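Beta-glucuronidase (PDB 6U7J) catalyses the hydrolysis of beta-D-glucuronides, a gut-microbial activity that can reactivate estrogens by releasing them from their glucuronide conjugates. Local coordinates at residues Trp28-Asp33 with Ile53-Pro58; Trp76-Arg81 with Thr140-Asn145; Gly99-His104 with Ser182-Pro187; Gly120-Glu125 with His341-Glu346. All blocks are in the same frame, centred on the assembly; numbering follows the deposited sequence.

Overall arrangement
Contact 1 is complete before the others begin: it closes the short loop that runs from strand 20-32 through helix 38-41 to strand 53-57. Contact 2 opens at W76, contact 3 at G99 and contact 4 at G120, and they close in the same order at 140-145, 182-187 and 341-346, so each of these three crosses the other two. Contacts 1 and 2 share one antiparallel sheet, in which strands 20-32 and 76-85 are neighbours. Contact 3 touches all the others, packing P58 against H185 and meeting G144 through H103 and H104. Contacts 1 to 3 lie within the sugar-binding domain, whereas contact 4 ties that domain to the TIM barrel.

Contact 1: residues Trp28-Asp33 with Ile53-Pro58; sequences WKFKRD and IDMPVP
Two antiparallel strands of the jelly-roll-like sugar-binding domain of a family 2 glycosidase pair here, strongly twisted, their short axes 115° apart in direction. W28 and M55 form a hydrogen-bonded pair: W28 N donates to M55 O at 2.8 Å, and M55 N returns the bond to W28 O. Further along, I53 N donates to F30 O at 2.9 Å.

On the face carrying W28, F30, I53 and M55, the side chains of F30 and M55 start anti to their own backbone N and run side by side. F30 CB and M55 CB meet at 3.6 Å. The M55 chain then bends at chi2 (68°) and again at chi3, which curls its methyl over the middle of the phenyl ring: CE stands 3.9 Å from the F30 centroid, almost on the ring normal. I53 lies alongside the same ring, and Y79 meets it edge-to-face, so F30 is gripped from both neighbouring strands.

V57 crosses W28 obliquely and sets CG2 over one face of its indole, 3.5 Å from the centroid of the five-membered ring, while L139 and V141 also touch W28.

K29 and D54 sit on the other face as a non-hydrogen-bonded pair. Both have CG anti to the carbonyl carbon and run in the same direction. OD2 of D54 makes a salt bridge to K355 of a second subunit, so this side of the pair lies at a subunit interface. The K29 chain kinks at chi2 to bring NZ 2.9 Å from D54 OD1, on that oxygen's syn lone pair.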
loop_
_atom_site.group_PDB
_atom_site.type_symbol
_atom_site.label_atom_id
_atom_site.label_comp_id
_atom_site.label_asym_id
_atom_site.label_seq_id
_atom_site.Cartn_x
_atom_site.Cartn_y
_atom_site.Cartn_z
ATOM N N TRP B 28 32.422 13.319 2.597
ATOM C CA TRP B 28 33.402 13.436 3.669
ATOM C C TRP B 28 33.679 12.064 4.272
ATOM O O TRP B 28 32.931 11.105 4.062
ATOM C CB TRP B 28 32.900 14.360 4.786
ATOM C CG TRP B 28 32.668 15.802 4.429
ATOM C CD1 TRP B 28 32.098 16.296 3.291
ATOM C CD2 TRP B 28 32.991 16.934 5.247
ATOM N NE1 TRP B 28 32.047 17.677 3.353
ATOM C CE2 TRP B 28 32.586 18.089 4.544
ATOM C CE3 TRP B 28 33.583 17.080 6.509
ATOM C CZ2 TRP B 28 32.762 19.374 5.054
ATOM C CZ3 TRP B 28 33.750 18.349 7.015
ATOM C CH2 TRP B 28 33.338 19.486 6.289
ATOM N N LYS B 29 34.739 11.988 5.073
ATOM C CA LYS B 29 34.987 10.803 5.883
ATOM C C LYS B 29 34.303 10.969 7.232
ATOM O O LYS B 29 34.119 12.087 7.717
ATOM C CB LYS B 29 36.486 10.557 6.070
ATOM C CG LYS B 29 37.229 10.312 4.761
ATOM C CD LYS B 29 36.612 9.109 4.050
ATOM C CE LYS B 29 37.247 8.825 2.690
ATOM N NZ LYS B 29 36.862 7.466 2.177
ATOM N N PHE B 30 33.944 9.841 7.845
ATOM C CA PHE B 30 33.020 9.865 8.969
ATOM C C PHE B 30 33.262 8.669 9.872
ATOM O O PHE B 30 33.516 7.559 9.401
ATOM C CB PHE B 30 31.579 9.869 8.437
ATOM C CG PHE B 30 30.503 9.778 9.487
ATOM C CD1 PHE B 30 30.181 8.560 10.087
ATOM C CD2 PHE B 30 29.733 10.905 9.792
ATOM C CE1 PHE B 30 29.155 8.482 11.025
ATOM C CE2 PHE B 30 28.701 10.831 10.713
ATOM C CZ PHE B 30 28.406 9.619 11.332
ATOM N N LYS B 31 33.123 8.903 11.170
ATOM C CA LYS B 31 33.228 7.865 12.175
ATOM C C LYS B 31 32.424 8.311 13.385
ATOM O O LYS B 31 32.425 9.497 13.729
ATOM C CB LYS B 31 34.696 7.623 12.566
ATOM C CG LYS B 31 34.893 6.494 13.552
ATOM C CD LYS B 31 36.337 5.973 13.536
ATOM C CE LYS B 31 37.292 6.965 14.129
ATOM N NZ LYS B 31 38.651 6.353 14.280
ATOM N N ARG B 32 31.755 7.370 14.038
ATOM C CA ARG B 32 31.063 7.685 15.275
ATOM C C ARG B 32 31.897 7.278 16.482
ATOM O O ARG B 32 32.777 6.422 16.398
ATOM C CB ARG B 32 29.697 6.993 15.312
ATOM C CG ARG B 32 29.740 5.554 15.644
ATOM C CD ARG B 32 28.352 5.053 16.043
ATOM N NE ARG B 32 28.259 3.624 15.785
ATOM C CZ ARG B 32 28.412 2.678 16.706
ATOM N NH1 ARG B 32 28.642 3.013 17.965
ATOM N NH2 ARG B 32 28.315 1.393 16.361
ATOM N N ASP B 33 31.612 7.917 17.615
ATOM C CA ASP B 33 32.157 7.463 18.892
ATOM C C ASP B 33 31.628 6.075 19.239
ATOM O O ASP B 33 30.434 5.792 19.077
ATOM C CB ASP B 33 31.765 8.428 20.014
ATOM C CG ASP B 33 32.682 9.648 20.110
ATOM O OD1 ASP B 33 33.750 9.666 19.451
ATOM O OD2 ASP B 33 32.322 10.589 20.856
ATOM N N ILE B 53 33.947 5.674 7.205
ATOM C CA ILE B 53 33.077 5.436 6.061
ATOM C C ILE B 53 32.847 6.774 5.357
ATOM O O ILE B 53 33.215 7.833 5.863
ATOM C CB ILE B 53 31.733 4.793 6.464
ATOM C CG1 ILE B 53 30.951 5.704 7.414
ATOM C CG2 ILE B 53 31.958 3.435 7.119
ATOM C CD1 ILE B 53 29.544 5.192 7.729
ATOM N N ASP B 54 32.236 6.710 4.173
ATOM C CA ASP B 54 31.819 7.910 3.449
ATOM C C ASP B 54 30.496 8.445 3.978
ATOM O O ASP B 54 29.601 7.685 4.363
ATOM C CB ASP B 54 31.645 7.620 1.959
ATOM C CG ASP B 54 32.915 7.172 1.309
ATOM O OD1 ASP B 54 33.992 7.579 1.772
ATOM O OD2 ASP B 54 32.845 6.405 0.327
ATOM N N MET B 55 30.359 9.775 3.958
ATOM C CA MET B 55 29.140 10.407 4.401
ATOM C C MET B 55 28.922 11.675 3.581
ATOM O O MET B 55 29.843 12.498 3.476
ATOM C CB MET B 55 29.170 10.744 5.896
ATOM C CG MET B 55 27.809 11.227 6.453
ATOM S SD MET B 55 26.502 9.944 6.491
ATOM C CE MET B 55 27.255 8.607 7.390
ATOM N N PRO B 56 27.750 11.844 2.979
ATOM C CA PRO B 56 27.495 13.052 2.186
ATOM C C PRO B 56 27.263 14.261 3.072
ATOM O O PRO B 56 26.797 14.150 4.211
ATOM C CB PRO B 56 26.222 12.708 1.396
ATOM C CG PRO B 56 25.520 11.656 2.250
ATOM C CD PRO B 56 26.642 10.867 2.910
ATOM N N VAL B 57 27.587 15.429 2.520
ATOM C CA VAL B 57 27.338 16.721 3.150
ATOM C C VAL B 57 26.795 17.643 2.064
ATOM O O VAL B 57 27.421 17.765 1.002
ATOM C CB VAL B 57 28.612 17.297 3.792
ATOM C CG1 VAL B 57 28.380 18.740 4.246
ATOM C CG2 VAL B 57 29.053 16.451 4.959
ATOM N N PRO B 58 25.636 18.297 2.265
ATOM C CA PRO B 58 24.815 18.251 3.477
ATOM C C PRO B 58 23.837 17.062 3.503
ATOM O O PRO B 58 23.412 16.613 2.441
ATOM C CB PRO B 58 24.049 19.574 3.416
ATOM C CG PRO B 58 23.874 19.808 1.942
ATOM C CD PRO B 58 25.070 19.212 1.253
#

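Contact 2: residues Trp76-Arg81 with Thr140-Asn145; sequences WVWYER and TVAVGN
T140, W76 and V143 bury the most area in this pairing. T140 has OG1 anti to its carbonyl carbon, pointing alongside E80, and donates to E80 OE1 at 2.8 Å on the anti lone pair of that oxygen. R138 makes a salt bridge to the same OE1, and L49 N bonds OE2, so the buried carboxylate is held at both oxygens. The methyl CG2 of T140 comes in the plane of the W78 indole, at its edge, 3.9 Å from CE3, while A142 CB lies over the face of the six-membered ring, 3.6 Å from its centroid.

The backbones run antiparallel as neighbouring strands of the sheet in the jelly-roll-like sugar-binding domain, with five successive bridges from W76-G144 to E80-T140. V143 and V77 exchange two bonds: V77 N to V143 O and V143 N to V77 O, both 2.8 Å and nearly straight. Y79 and V141 do the same, but there the donors stand out of the carbonyl planes.

V143 has CG1 anti to its N, leaving CG2 to cross obliquely onto Y79, 3.7 Å from CD2; its CB meets V77 CG2. The W76 indole lies across the end of strand 135-144. With no side chain at G144, the indole settles directly on the backbone, G144 CA lying 3.6 Å from the six-membered centroid, and W76 CE3 reaches G144 N at 3.2 Å. F40 meets W76 and W78 edge-to-face.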
loop_
_atom_site.group_PDB
_atom_site.type_symbol
_atom_site.label_atom_id
_atom_site.label_comp_id
_atom_site.label_asym_id
_atom_site.label_seq_id
_atom_site.Cartn_x
_atom_site.Cartn_y
_atom_site.Cartn_z
ATOM N N TRP B 76 28.419 11.829 20.053
ATOM C CA TRP B 76 29.218 12.581 19.095
ATOM C C TRP B 76 29.651 11.703 17.928
ATOM O O TRP B 76 29.908 10.506 18.085
ATOM C CB TRP B 76 30.471 13.179 19.758
ATOM C CG TRP B 76 30.139 14.248 20.756
ATOM C CD1 TRP B 76 29.782 14.073 22.064
ATOM C CD2 TRP B 76 30.106 15.659 20.516
ATOM N NE1 TRP B 76 29.526 15.294 22.649
ATOM C CE2 TRP B 76 29.723 16.280 21.718
ATOM C CE3 TRP B 76 30.359 16.454 19.395
ATOM C CZ2 TRP B 76 29.599 17.669 21.840
ATOM C CZ3 TRP B 76 30.224 17.832 19.510
ATOM C CH2 TRP B 76 29.849 18.424 20.728
ATOM N N VAL B 77 29.770 12.332 16.760
ATOM C CA VAL B 77 30.363 11.720 15.583
ATOM C C VAL B 77 31.402 12.684 15.022
ATOM O O VAL B 77 31.464 13.854 15.402
ATOM C CB VAL B 77 29.311 11.361 14.512
ATOM C CG1 VAL B 77 28.250 10.431 15.109
ATOM C CG2 VAL B 77 28.650 12.636 13.942
ATOM N N TRP B 78 32.196 12.179 14.078
ATOM C CA TRP B 78 33.365 12.881 13.568
ATOM C C TRP B 78 33.334 12.883 12.048
ATOM O O TRP B 78 33.262 11.819 11.420
ATOM C CB TRP B 78 34.649 12.221 14.087
ATOM C CG TRP B 78 34.765 12.402 15.553
ATOM C CD1 TRP B 78 34.177 11.647 16.526
ATOM C CD2 TRP B 78 35.469 13.449 16.222
ATOM N NE1 TRP B 78 34.481 12.156 17.770
ATOM C CE2 TRP B 78 35.275 13.263 17.611
ATOM C CE3 TRP B 78 36.238 14.535 15.784
ATOM C CZ2 TRP B 78 35.840 14.115 18.567
ATOM C CZ3 TRP B 78 36.804 15.375 16.735
ATOM C CH2 TRP B 78 36.605 15.155 18.112
ATOM N N TYR B 79 33.370 14.072 11.466
ATOM C CA TYR B 79 33.494 14.264 10.032
ATOM C C TYR B 79 34.874 14.820 9.718
ATOM O O TYR B 79 35.442 15.583 10.509
ATOM C CB TYR B 79 32.477 15.269 9.507
ATOM C CG TYR B 79 31.019 14.856 9.447
ATOM C CD1 TYR B 79 30.401 14.639 8.220
ATOM C CD2 TYR B 79 30.245 14.749 10.599
ATOM C CE1 TYR B 79 29.065 14.296 8.135
ATOM C CE2 TYR B 79 28.890 14.414 10.522
ATOM C CZ TYR B 79 28.316 14.182 9.282
ATOM O OH TYR B 79 26.983 13.849 9.167
ATOM N N GLU B 80 35.378 14.508 8.528
ATOM C CA GLU B 80 36.651 15.077 8.113
ATOM C C GLU B 80 36.720 15.172 6.601
ATOM O O GLU B 80 36.239 14.278 5.898
ATOM C CB GLU B 80 37.822 14.231 8.621
ATOM C CG GLU B 80 39.173 14.771 8.257
ATOM C CD GLU B 80 40.255 14.112 9.080
ATOM O OE1 GLU B 80 40.573 14.650 10.162
ATOM O OE2 GLU B 80 40.748 13.036 8.667
ATOM N N ARG B 81 37.318 16.257 6.110
ATOM C CA ARG B 81 37.689 16.343 4.705
ATOM C C ARG B 81 38.868 17.296 4.560
ATOM O O ARG B 81 39.283 17.963 5.511
ATOM C CB ARG B 81 36.505 16.781 3.830
ATOM C CG ARG B 81 36.111 18.241 3.972
ATOM C CD ARG B 81 35.291 18.710 2.787
ATOM N NE ARG B 81 36.146 19.002 1.637
ATOM C CZ ARG B 81 35.712 19.151 0.389
ATOM N NH1 ARG B 81 34.419 19.030 0.092
ATOM N NH2 ARG B 81 36.577 19.412 -0.568
ATOM N N THR B 140 38.259 18.990 10.353
ATOM C CA THR B 140 37.647 17.964 11.180
ATOM C C THR B 140 36.523 18.608 11.970
ATOM O O THR B 140 36.731 19.651 12.600
ATOM C CB THR B 140 38.674 17.322 12.137
ATOM O OG1 THR B 140 39.888 17.034 11.418
ATOM C CG2 THR B 140 38.105 16.024 12.757
ATOM N N VAL B 141 35.336 17.997 11.928
ATOM C CA VAL B 141 34.141 18.545 12.570
ATOM C C VAL B 141 33.547 17.481 13.480
ATOM O O VAL B 141 33.070 16.447 12.996
ATOM C CB VAL B 141 33.095 19.008 11.550
ATOM C CG1 VAL B 141 31.848 19.490 12.278
ATOM C CG2 VAL B 141 33.660 20.101 10.644
ATOM N N ALA B 142 33.558 17.729 14.786
ATOM C CA ALA B 142 32.828 16.888 15.727
ATOM C C ALA B 142 31.392 17.389 15.812
ATOM O O ALA B 142 31.165 18.595 15.957
ATOM C CB ALA B 142 33.468 16.900 17.115
ATOM N N VAL B 143 30.437 16.464 15.714
ATOM C CA VAL B 143 29.006 16.761 15.649
ATOM C C VAL B 143 28.324 15.991 16.775
ATOM O O VAL B 143 28.412 14.758 16.825
ATOM C CB VAL B 143 28.407 16.374 14.283
ATOM C CG1 VAL B 143 26.883 16.619 14.237
ATOM C CG2 VAL B 143 29.106 17.123 13.141
ATOM N N GLY B 144 27.654 16.704 17.672
ATOM C CA GLY B 144 27.009 16.093 18.830
ATOM C C GLY B 144 25.511 16.328 18.811
ATOM O O GLY B 144 25.054 17.418 18.453
ATOM N N ASN B 145 24.748 15.311 19.218
ATOM C CA ASN B 145 23.290 15.366 19.096
ATOM C C ASN B 145 22.550 15.383 20.431
ATOM O O ASN B 145 21.319 15.228 20.450
ATOM C CB ASN B 145 22.783 14.202 18.243
ATOM C CG ASN B 145 23.005 12.853 18.890
ATOM O OD1 ASN B 145 23.225 12.742 20.098
ATOM N ND2 ASN B 145 22.949 11.805 18.077
#

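Contact 3: residues Gly99-His104 with Ser182-Pro187; sequences GSVTHH and SGIHRP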
loop_
_atom_site.group_PDB
_atom_site.type_symbol
_atom_site.label_atom_id
_atom_site.label_comp_id
_atom_site.label_asym_id
_atom_site.label_seq_id
_atom_site.Cartn_x
_atom_site.Cartn_y
_atom_site.Cartn_z
ATOM N N GLY B 99 26.533 26.451 7.379
ATOM C CA GLY B 99 25.129 26.841 7.387
ATOM C C GLY B 99 24.431 26.374 8.645
ATOM O O GLY B 99 23.572 27.075 9.196
ATOM N N SER B 100 24.807 25.191 9.126
ATOM C CA SER B 100 24.350 24.662 10.399
ATOM C C SER B 100 25.038 23.326 10.654
ATOM O O SER B 100 25.423 22.627 9.714
ATOM C CB SER B 100 22.824 24.489 10.420
ATOM O OG SER B 100 22.441 23.385 9.634
ATOM N N VAL B 101 25.212 22.992 11.927
ATOM C CA VAL B 101 25.677 21.690 12.391
ATOM C C VAL B 101 24.765 21.313 13.543
ATOM O O VAL B 101 24.629 22.083 14.498
ATOM C CB VAL B 101 27.149 21.717 12.851
ATOM C CG1 VAL B 101 27.525 20.410 13.532
ATOM C CG2 VAL B 101 28.075 22.003 11.686
ATOM N N THR B 102 24.135 20.145 13.460
ATOM C CA THR B 102 23.047 19.764 14.354
ATOM C C THR B 102 23.509 18.649 15.281
ATOM O O THR B 102 23.761 17.530 14.821
ATOM C CB THR B 102 21.851 19.297 13.526
ATOM O OG1 THR B 102 21.595 20.255 12.491
ATOM C CG2 THR B 102 20.624 19.103 14.392
ATOM N N HIS B 103 23.574 18.915 16.589
ATOM C CA HIS B 103 23.176 20.166 17.231
ATOM C C HIS B 103 24.368 21.018 17.652
ATOM O O HIS B 103 24.287 22.247 17.675
ATOM C CB HIS B 103 22.352 19.874 18.483
ATOM C CG HIS B 103 21.009 19.272 18.203
ATOM N ND1 HIS B 103 19.918 20.031 17.833
ATOM C CD2 HIS B 103 20.574 17.991 18.266
ATOM C CE1 HIS B 103 18.869 19.246 17.682
ATOM N NE2 HIS B 103 19.239 18.002 17.937
ATOM N N HIS B 104 25.465 20.344 18.000
ATOM C CA HIS B 104 26.644 20.956 18.601
ATOM C C HIS B 104 27.873 20.669 17.751
ATOM O O HIS B 104 28.026 19.560 17.231
ATOM C CB HIS B 104 26.868 20.419 20.022
ATOM C CG HIS B 104 25.635 20.433 20.867
ATOM N ND1 HIS B 104 24.958 21.593 21.176
ATOM C CD2 HIS B 104 24.946 19.426 21.457
ATOM C CE1 HIS B 104 23.911 21.300 21.926
ATOM N NE2 HIS B 104 23.877 19.993 22.107
ATOM N N SER B 182 20.735 14.158 13.089
ATOM C CA SER B 182 21.986 14.834 13.373
ATOM C C SER B 182 22.884 14.751 12.150
ATOM O O SER B 182 22.758 13.841 11.325
ATOM C CB SER B 182 22.667 14.214 14.595
ATOM O OG SER B 182 23.840 14.918 14.946
ATOM N N GLY B 183 23.784 15.717 12.035
ATOM C CA GLY B 183 24.766 15.748 10.970
ATOM C C GLY B 183 25.034 17.178 10.540
ATOM O O GLY B 183 24.743 18.118 11.267
ATOM N N ILE B 184 25.598 17.327 9.344
ATOM C CA ILE B 184 25.866 18.629 8.746
ATOM C C ILE B 184 24.796 18.846 7.682
ATOM O O ILE B 184 24.922 18.378 6.549
ATOM C CB ILE B 184 27.283 18.707 8.167
ATOM C CG1 ILE B 184 28.319 18.382 9.258
ATOM C CG2 ILE B 184 27.558 20.088 7.574
ATOM C CD1 ILE B 184 29.773 18.401 8.771
ATOM N N HIS B 185 23.751 19.597 8.034
ATOM C CA HIS B 185 22.528 19.667 7.242
ATOM C C HIS B 185 22.541 20.726 6.150
ATOM O O HIS B 185 21.661 20.688 5.277
ATOM C CB HIS B 185 21.331 19.931 8.157
ATOM C CG HIS B 185 20.995 18.774 9.040
ATOM N ND1 HIS B 185 20.570 18.929 10.339
ATOM C CD2 HIS B 185 21.020 17.439 8.805
ATOM C CE1 HIS B 185 20.329 17.738 10.862
ATOM N NE2 HIS B 185 20.606 16.817 9.955
ATOM N N ARG B 186 23.483 21.664 6.178
ATOM C CA ARG B 186 23.503 22.803 5.273
ATOM C C ARG B 186 24.899 23.006 4.707
ATOM O O ARG B 186 25.879 22.499 5.262
ATOM C CB ARG B 186 23.004 24.062 6.000
ATOM C CG ARG B 186 21.520 23.926 6.330
ATOM C CD ARG B 186 20.922 25.094 7.076
ATOM N NE ARG B 186 19.623 24.705 7.610
ATOM C CZ ARG B 186 18.977 25.360 8.563
ATOM N NH1 ARG B 186 19.508 26.462 9.097
ATOM N NH2 ARG B 186 17.805 24.911 8.979
ATOM N N PRO B 187 25.014 23.688 3.564
ATOM C CA PRO B 187 26.309 23.788 2.873
ATOM C C PRO B 187 27.419 24.322 3.768
ATOM O O PRO B 187 27.207 25.230 4.574
ATOM C CB PRO B 187 26.020 24.762 1.725
ATOM C CG PRO B 187 24.567 24.594 1.452
ATOM C CD PRO B 187 23.919 24.273 2.769
HETATM O O HOH W 1 21.497 28.418 8.255
HETATM O O HOH W 2 20.000 22.303 10.342
HETATM O O HOH W 3 27.037 23.596 7.576
#
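The tight end of this contact is around T102. Its backbone N donates to G183 O at 3.0 Å, nearly along the C=O axis, while T102 O is gripped twice: strongly by S182 OG at 2.6 Å, whose CB-OG bond is anti to its own N, and weakly by G183 N. The T102 side chain meets the H185 ring at about a right angle. ND1 of H185 makes a weak, bent bond to T102 OG1 at 2.7 Å, and this hydroxyl also bonds G120 O.

Toward G99 direct bonds thin out and ordered waters bridge the chains, although the residues stay buried. G99 N reaches P187 O at 3.1 Å, but water 1 links G99 O to R186 NH1, and water 3 spans S100 N and R186 O. S100 OG bonds water 2 and lies over one face of the R186 guanidinium, its nearest approach being to CD at 3.4 Å. The extended arginine ends in a salt bridge to E308 of the TIM barrel.

T102 and G183 form a single antiparallel bridge. After a cis peptide before H103 comes a classic beta bulge, H103 and H104 both facing G144 in the sandwich of the sugar-binding domain.

Contact 4: residues Gly120-Glu125 with His341-Glu346; sequences GFLPFE and HYPYAE
The two segments form no strand pair; apart from E346, at a helix start, they touch through irregular chain, closest at F121 and P343, whose CA atoms are 5.8 Å apart. This is a domain interface of the family 2 fold, where the approach to strand 124-127 of the sugar-binding sandwich meets the TIM-barrel loop between strand 336-338 and helix 346-355. Such loops lie at the C-terminal ends of the barrel strands, the end that carries the active site in this family.

F121 and Y342 make the main contact, an offset stack with centroids 4.5 Å apart and planes 16° from parallel. The rings are slipped so that F121 CE1 lies over the rim of the tyrosine, while Y342 CB sits over the other ring, 3.7 Å from the F121 centroid. The torsion of Y342 allows this: CG lies between N and the carbonyl carbon (chi1 41°), the crowded position. The far end of Y342 is fixed, OH bonding H307 ND1, K315 NZ and E308 N.

P343 wedges beside the stack, its CD touching F121 CB at 3.9 Å and its CB facing F121 O. L122 crosses it at about a right angle, with CD2 3.9 Å from P343 CG. The guanidinium of R186 clamps both backbones, NH1 on F121 O and NH2 on P343 O.

A345 is the N-cap residue of the helix. Next to it E346, whose side chain is about 4 Å from a bound calcium ion, extends beyond CG so that OE2 comes 4.1 Å from P123 CG.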
loop_
_atom_site.group_PDB
_atom_site.type_symbol
_atom_site.label_atom_id
_atom_site.label_comp_id
_atom_site.label_asym_id
_atom_site.label_seq_id
_atom_site.Cartn_x
_atom_site.Cartn_y
_atom_site.Cartn_z
ATOM N N GLY B 120 21.483 23.806 16.551
ATOM C CA GLY B 120 21.498 23.004 15.349
ATOM C C GLY B 120 20.920 23.604 14.084
ATOM O O GLY B 120 20.907 22.923 13.051
ATOM N N PHE B 121 20.439 24.852 14.104
ATOM C CA PHE B 121 19.683 25.328 12.951
ATOM C C PHE B 121 20.031 26.754 12.526
ATOM O O PHE B 121 19.237 27.381 11.813
ATOM C CB PHE B 121 18.187 25.212 13.244
ATOM C CG PHE B 121 17.776 23.817 13.583
ATOM C CD1 PHE B 121 17.559 22.893 12.582
ATOM C CD2 PHE B 121 17.693 23.410 14.897
ATOM C CE1 PHE B 121 17.221 21.588 12.879
ATOM C CE2 PHE B 121 17.354 22.102 15.208
ATOM C CZ PHE B 121 17.119 21.189 14.197
ATOM N N LEU B 122 21.194 27.273 12.911
ATOM C CA LEU B 122 21.596 28.633 12.559
ATOM C C LEU B 122 23.085 28.655 12.243
ATOM O O LEU B 122 23.860 27.917 12.856
ATOM C CB LEU B 122 21.282 29.626 13.694
ATOM C CG LEU B 122 19.809 30.019 13.813
ATOM C CD1 LEU B 122 19.537 30.673 15.163
ATOM C CD2 LEU B 122 19.423 30.946 12.678
ATOM N N PRO B 123 23.508 29.477 11.289
ATOM C CA PRO B 123 24.888 29.398 10.801
ATOM C C PRO B 123 25.900 29.943 11.796
ATOM O O PRO B 123 25.575 30.660 12.745
ATOM C CB PRO B 123 24.861 30.264 9.541
ATOM C CG PRO B 123 23.812 31.293 9.833
ATOM C CD PRO B 123 22.746 30.545 10.616
ATOM N N PHE B 124 27.159 29.592 11.551
ATOM C CA PHE B 124 28.281 30.169 12.278
ATOM C C PHE B 124 29.496 30.155 11.363
ATOM O O PHE B 124 29.508 29.486 10.325
ATOM C CB PHE B 124 28.555 29.430 13.595
ATOM C CG PHE B 124 28.845 27.954 13.431
ATOM C CD1 PHE B 124 27.805 27.037 13.272
ATOM C CD2 PHE B 124 30.147 27.480 13.471
ATOM C CE1 PHE B 124 28.064 25.675 13.140
ATOM C CE2 PHE B 124 30.423 26.112 13.340
ATOM C CZ PHE B 124 29.379 25.209 13.171
ATOM N N GLU B 125 30.515 30.930 11.731
ATOM C CA GLU B 125 31.683 31.007 10.872
ATOM C C GLU B 125 32.935 31.266 11.705
ATOM O O GLU B 125 32.871 31.602 12.891
ATOM C CB GLU B 125 31.493 32.069 9.767
ATOM C CG GLU B 125 31.219 33.464 10.259
ATOM C CD GLU B 125 31.043 34.478 9.125
ATOM O OE1 GLU B 125 30.591 34.116 8.013
ATOM O OE2 GLU B 125 31.376 35.652 9.352
ATOM N N HIS B 341 9.356 24.736 14.055
ATOM C CA HIS B 341 10.073 24.311 15.237
ATOM C C HIS B 341 11.556 24.553 15.121
ATOM O O HIS B 341 12.292 24.154 15.993
ATOM C CB HIS B 341 9.732 22.901 15.682
ATOM C CG HIS B 341 8.254 22.597 15.594
ATOM N ND1 HIS B 341 7.295 23.584 15.740
ATOM C CD2 HIS B 341 7.575 21.433 15.415
ATOM C CE1 HIS B 341 6.099 23.049 15.602
ATOM N NE2 HIS B 341 6.239 21.746 15.423
ATOM N N TYR B 342 12.007 25.273 14.091
ATOM C CA TYR B 342 13.398 25.704 13.941
ATOM C C TYR B 342 13.534 26.536 12.672
ATOM O O TYR B 342 12.716 26.412 11.754
ATOM C CB TYR B 342 14.335 24.478 13.869
ATOM C CG TYR B 342 13.768 23.361 13.035
ATOM C CD1 TYR B 342 13.122 22.269 13.620
ATOM C CD2 TYR B 342 13.858 23.389 11.657
ATOM C CE1 TYR B 342 12.567 21.246 12.843
ATOM C CE2 TYR B 342 13.305 22.377 10.874
ATOM C CZ TYR B 342 12.660 21.308 11.472
ATOM O OH TYR B 342 12.129 20.316 10.683
ATOM N N PRO B 343 14.560 27.374 12.601
ATOM C CA PRO B 343 14.830 28.093 11.348
ATOM C C PRO B 343 15.199 27.140 10.215
ATOM O O PRO B 343 15.857 26.122 10.427
ATOM C CB PRO B 343 16.018 29.010 11.709
ATOM C CG PRO B 343 15.941 29.158 13.198
ATOM C CD PRO B 343 15.370 27.872 13.730
ATOM N N TYR B 344 14.779 27.487 9.007
ATOM C CA TYR B 344 15.111 26.712 7.829
ATOM C C TYR B 344 16.372 27.281 7.175
ATOM O O TYR B 344 16.885 28.334 7.566
ATOM C CB TYR B 344 13.943 26.706 6.832
ATOM C CG TYR B 344 12.687 25.969 7.307
ATOM C CD1 TYR B 344 12.678 25.263 8.513
ATOM C CD2 TYR B 344 11.512 25.984 6.542
ATOM C CE1 TYR B 344 11.540 24.588 8.950
ATOM C CE2 TYR B 344 10.357 25.320 6.971
ATOM C CZ TYR B 344 10.379 24.621 8.173
ATOM O OH TYR B 344 9.246 23.962 8.614
ATOM N N ALA B 345 16.880 26.553 6.178
ATOM C CA ALA B 345 18.017 27.015 5.407
ATOM C C ALA B 345 17.700 28.365 4.770
ATOM O O ALA B 345 16.560 28.656 4.417
ATOM C CB ALA B 345 18.380 25.988 4.334
ATOM N N GLU B 346 18.728 29.202 4.639
ATOM C CA GLU B 346 18.526 30.514 4.033
ATOM C C GLU B 346 18.057 30.405 2.596
ATOM O O GLU B 346 17.333 31.287 2.120
ATOM C CB GLU B 346 19.813 31.335 4.112
ATOM C CG GLU B 346 20.357 31.397 5.503
ATOM C CD GLU B 346 21.499 32.354 5.642
ATOM O OE1 GLU B 346 21.266 33.580 5.448
ATOM O OE2 GLU B 346 22.624 31.871 5.941
#